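Local coordinates for protein dodecin (Thermus thermophilus, PDB 2UX9) that binds and sequesters flavins such as FMN and FAD, probably as a storage protein, and can also bind coenzyme A, as a hollow dodecamer built from four trimers, at residues C[41-46]-C[57-62]. The protein carries 1 engineered substitution. Sequence-based numbering, arbitrary orientation.
Sequences VKEIRG and QVVLEV. With FMN (flavin mononucleotide), chain H; FMN (flavin mononucleotide), chain B.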
loop_
_atom_site.group_PDB
_atom_site.type_symbol
_atom_site.label_atom_id
_atom_site.label_comp_id
_atom_site.label_asym_id
_atom_site.label_seq_id
_atom_site.Cartn_x
_atom_site.Cartn_y
_atom_site.Cartn_z
ATOM N N VAL C 41 9.855 7.709 -9.691
ATOM C CA VAL C 41 9.083 8.766 -9.046
ATOM C C VAL C 41 8.270 8.171 -7.891
ATOM O O VAL C 41 7.498 7.229 -8.074
ATOM C CB VAL C 41 8.156 9.478 -10.033
ATOM C CG1 VAL C 41 7.262 10.482 -9.318
ATOM C CG2 VAL C 41 8.987 10.164 -11.118
ATOM N N LYS C 42 8.450 8.725 -6.697
ATOM C CA LYS C 42 7.727 8.267 -5.513
ATOM C C LYS C 42 6.485 9.091 -5.242
ATOM O O LYS C 42 5.447 8.545 -4.856
ATOM C CB LYS C 42 8.642 8.326 -4.294
ATOM C CG LYS C 42 9.813 7.355 -4.364
ATOM C CD LYS C 42 9.395 5.885 -4.428
ATOM C CE LYS C 42 8.678 5.434 -3.168
ATOM N NZ LYS C 42 8.497 3.957 -3.097
ATOM N N GLU C 43 6.603 10.405 -5.402
ATOM C CA GLU C 43 5.515 11.349 -5.156
ATOM C C GLU C 43 5.624 12.541 -6.070
ATOM O O GLU C 43 6.720 12.958 -6.388
ATOM C CB GLU C 43 5.626 11.969 -3.755
ATOM C CG GLU C 43 5.785 11.060 -2.611
ATOM C CD GLU C 43 5.601 11.818 -1.332
ATOM O OE1 GLU C 43 4.558 12.495 -1.214
ATOM O OE2 GLU C 43 6.498 11.730 -0.486
ATOM N N ILE C 44 4.483 13.140 -6.402
ATOM C CA ILE C 44 4.417 14.465 -7.008
ATOM C C ILE C 44 3.600 15.351 -6.072
ATOM O O ILE C 44 2.477 15.027 -5.728
ATOM C CB ILE C 44 3.771 14.427 -8.411
ATOM C CG1 ILE C 44 4.598 13.550 -9.359
ATOM C CG2 ILE C 44 3.612 15.839 -8.970
ATOM C CD1 ILE C 44 3.845 13.196 -10.641
ATOM N N ARG C 45 4.198 16.453 -5.655
ATOM C CA ARG C 45 3.605 17.398 -4.718
ATOM C C ARG C 45 3.914 18.798 -5.239
ATOM O O ARG C 45 4.574 18.957 -6.266
ATOM C CB ARG C 45 4.224 17.252 -3.314
ATOM C CG ARG C 45 4.273 15.850 -2.722
ATOM C CD ARG C 45 5.097 15.817 -1.442
ATOM N NE ARG C 45 4.434 16.507 -0.338
ATOM C CZ ARG C 45 3.502 15.966 0.445
ATOM N NH1 ARG C 45 3.130 14.704 0.298
ATOM N NH2 ARG C 45 2.943 16.685 1.407
ATOM N N GLY C 46 3.454 19.823 -4.544
ATOM C CA GLY C 46 3.874 21.161 -4.905
ATOM C C GLY C 46 3.281 22.210 -4.012
ATOM O O GLY C 46 2.454 21.934 -3.143
ATOM N N GLN C 57 7.115 19.775 -7.192
ATOM C CA GLN C 57 8.096 19.073 -6.379
ATOM C C GLN C 57 7.971 17.582 -6.651
ATOM O O GLN C 57 6.933 16.987 -6.360
ATOM C CB GLN C 57 7.849 19.371 -4.898
ATOM C CG GLN C 57 7.949 20.858 -4.542
ATOM C CD GLN C 57 7.455 21.173 -3.149
ATOM O OE1 GLN C 57 6.617 20.450 -2.620
ATOM N NE2 GLN C 57 7.960 22.261 -2.549
ATOM N N VAL C 58 8.994 16.981 -7.243
ATOM C CA VAL C 58 8.928 15.576 -7.604
ATOM C C VAL C 58 9.920 14.823 -6.734
ATOM O O VAL C 58 11.120 15.102 -6.769
ATOM C CB VAL C 58 9.223 15.375 -9.080
ATOM C CG1 VAL C 58 9.172 13.896 -9.422
ATOM C CG2 VAL C 58 8.219 16.153 -9.916
ATOM N N VAL C 59 9.400 13.911 -5.923
ATOM C CA VAL C 59 10.197 13.104 -5.024
ATOM C C VAL C 59 10.579 11.864 -5.794
ATOM O O VAL C 59 9.706 11.157 -6.282
ATOM C CB VAL C 59 9.399 12.705 -3.776
ATOM C CG1 VAL C 59 10.283 11.877 -2.807
ATOM C CG2 VAL C 59 8.802 13.944 -3.091
ATOM N N LEU C 60 11.875 11.609 -5.939
ATOM C CA LEU C 60 12.297 10.456 -6.700
ATOM C C LEU C 60 13.468 9.736 -6.074
ATOM O O LEU C 60 14.276 10.324 -5.360
ATOM C CB LEU C 60 12.577 10.824 -8.162
ATOM C CG LEU C 60 13.718 11.791 -8.468
ATOM C CD1 LEU C 60 13.932 11.958 -9.977
ATOM C CD2 LEU C 60 13.508 13.151 -7.834
ATOM N N GLU C 61 13.517 8.439 -6.313
ATOM C CA GLU C 61 14.672 7.604 -5.994
ATOM C C GLU C 61 15.574 7.562 -7.209
ATOM O O GLU C 61 15.082 7.408 -8.332
ATOM C CB GLU C 61 14.222 6.181 -5.674
ATOM C CG GLU C 61 13.338 6.059 -4.438
ATOM C CD GLU C 61 14.128 6.044 -3.148
ATOM O OE1 GLU C 61 13.497 6.058 -2.075
ATOM O OE2 GLU C 61 15.376 6.015 -3.200
ATOM N N VAL C 62 16.874 7.685 -6.991
ATOM C CA VAL C 62 17.839 7.634 -8.068
ATOM C C VAL C 62 18.788 6.478 -7.757
ATOM O O VAL C 62 19.372 6.425 -6.666
ATOM C CB VAL C 62 18.585 8.967 -8.170
ATOM C CG1 VAL C 62 19.604 8.905 -9.241
ATOM C CG2 VAL C 62 17.578 10.119 -8.431
HETATM N N1 FMN H . 5.191 22.691 1.573
HETATM C C2 FMN H . 5.826 22.333 0.423
HETATM O O2 FMN H . 6.576 23.139 -0.101
HETATM N N3 FMN H . 5.649 21.073 -0.114
HETATM C C4 FMN H . 4.824 20.157 0.504
HETATM O O4 FMN H . 4.381 19.233 -0.182
HETATM C C4A FMN H . 4.192 20.519 1.685
HETATM N N5 FMN H . 3.402 19.609 2.350
HETATM C C5A FMN H . 2.768 19.958 3.520
HETATM C C6 FMN H . 1.965 19.018 4.160
HETATM C C7 FMN H . 1.306 19.348 5.342
HETATM C C7M FMN H . 0.614 18.262 6.110
HETATM C C8 FMN H . 1.457 20.633 5.871
HETATM C C8M FMN H . 0.696 21.071 7.090
HETATM C C9 FMN H . 2.270 21.563 5.238
HETATM C C9A FMN H . 2.927 21.235 4.053
HETATM N N10 FMN H . 3.738 22.162 3.385
HETATM C C10 FMN H . 4.380 21.785 2.219
HETATM C "C1'" FMN H . 3.869 23.592 3.865
HETATM C "C2'" FMN H . 2.618 24.409 3.539
HETATM O "O2'" FMN H . 2.474 24.534 2.140
HETATM C "C3'" FMN H . 2.650 25.812 4.149
HETATM O "O3'" FMN H . 3.745 26.540 3.636
HETATM C "C4'" FMN H . 2.723 25.792 5.672
HETATM O "O4'" FMN H . 1.802 24.856 6.189
HETATM C "C5'" FMN H . 2.417 27.168 6.253
HETATM O "O5'" FMN H . 1.133 27.545 5.800
HETATM P P FMN H . 0.429 28.877 6.336
HETATM O O1P FMN H . -0.841 29.044 5.533
HETATM O O2P FMN H . 0.097 28.744 7.805
HETATM O O3P FMN H . 1.350 30.055 6.115
HETATM N N1 FMN B . 6.482 21.827 5.084
HETATM C C2 FMN B . 5.672 21.520 6.134
HETATM O O2 FMN B . 5.367 22.408 6.912
HETATM N N3 FMN B . 5.184 20.237 6.291
HETATM C C4 FMN B . 5.508 19.248 5.387
HETATM O O4 FMN B . 5.402 18.078 5.761
HETATM C C4A FMN B . 6.320 19.569 4.310
HETATM N N5 FMN B . 6.620 18.613 3.365
HETATM C C5A FMN B . 7.426 18.920 2.294
HETATM C C6 FMN B . 7.723 17.927 1.364
HETATM C C7 FMN B . 8.542 18.209 0.274
HETATM C C7M FMN B . 8.680 17.182 -0.811
HETATM C C8 FMN B . 9.066 19.497 0.129
HETATM C C8M FMN B . 10.029 19.830 -0.974
HETATM C C9 FMN B . 8.757 20.489 1.050
HETATM C C9A FMN B . 7.940 20.207 2.144
HETATM N N10 FMN B . 7.628 21.185 3.097
HETATM C C10 FMN B . 6.802 20.860 4.158
HETATM C "C1'" FMN B . 8.235 22.571 3.038
HETATM C "C2'" FMN B . 9.698 22.562 3.485
HETATM O "O2'" FMN B . 9.783 22.212 4.850
HETATM C "C3'" FMN B . 10.388 23.912 3.287
HETATM O "O3'" FMN B . 9.744 24.905 4.057
HETATM C "C4'" FMN B . 10.425 24.349 1.826
HETATM O "O4'" FMN B . 10.817 23.267 1.007
HETATM C "C5'" FMN B . 11.395 25.506 1.623
HETATM O "O5'" FMN B . 12.666 25.079 2.069
HETATM P P FMN B . 13.960 25.997 1.870
HETATM O O1P FMN B . 15.093 25.305 2.595
HETATM O O2P FMN B . 14.292 26.129 0.400
HETATM O O3P FMN B . 13.705 27.361 2.471
#
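Strands 36-49 and 52-65 of the dodecin beta hairpin pair antiparallel here, and the pairing carries both a classic beta bulge and one wall of the flavin pocket. The bulge is diagnosed by K42 and E43 both facing V59: V59 O accepts K42 N at 2.8 Å, in the carbonyl plane, and more weakly E43 N. Regular pairing then resumes. V59 N returns a bond to E43 O, and R45 and Q57 form a hydrogen-bonded pair in which R45 N approaches Q57 O close to the line of the C=O bond (C=O...N angle 162°), whereas Q57 N sits above the carbonyl plane of R45 O. V41, I44, V58 and L60 share the sheet face turned to helix 18-32; on it V41 CG1 meets V58 CG1 at a slant, 3.9 Å apart. On the other face E43 CB lies against V59 CG2, both side chains leaving the sheet in the same direction.

The same face presents R45 and Q57 to the FMN of chain H. The R45 chain bends at chi3 (70°), bringing R45 NE 2.7 Å from O4 of the chain H FMN and R45 NH2 3.1 Å from its N5. R45 NH1 reaches E43 OE1 at 3.0 Å, using the syn lone pair of that oxygen, which lies in the guanidinium plane, consistent with the salt bridge limiting rotation of the guanidinium. Q57, extended beyond CG, completes the recognition: Q57 OE1 accepts N3 of the same FMN at 2.8 Å and NE2 donates to its O2. An alanine in place of R45 would probably weaken flavin binding, since the bonds to O4 and N5 and the anchor to E43 would go. Donation to N5 is consistent with an oxidised ring, whose N5 carries no hydrogen, and the guanidinium charge would probably draw electron density toward O4 and N5.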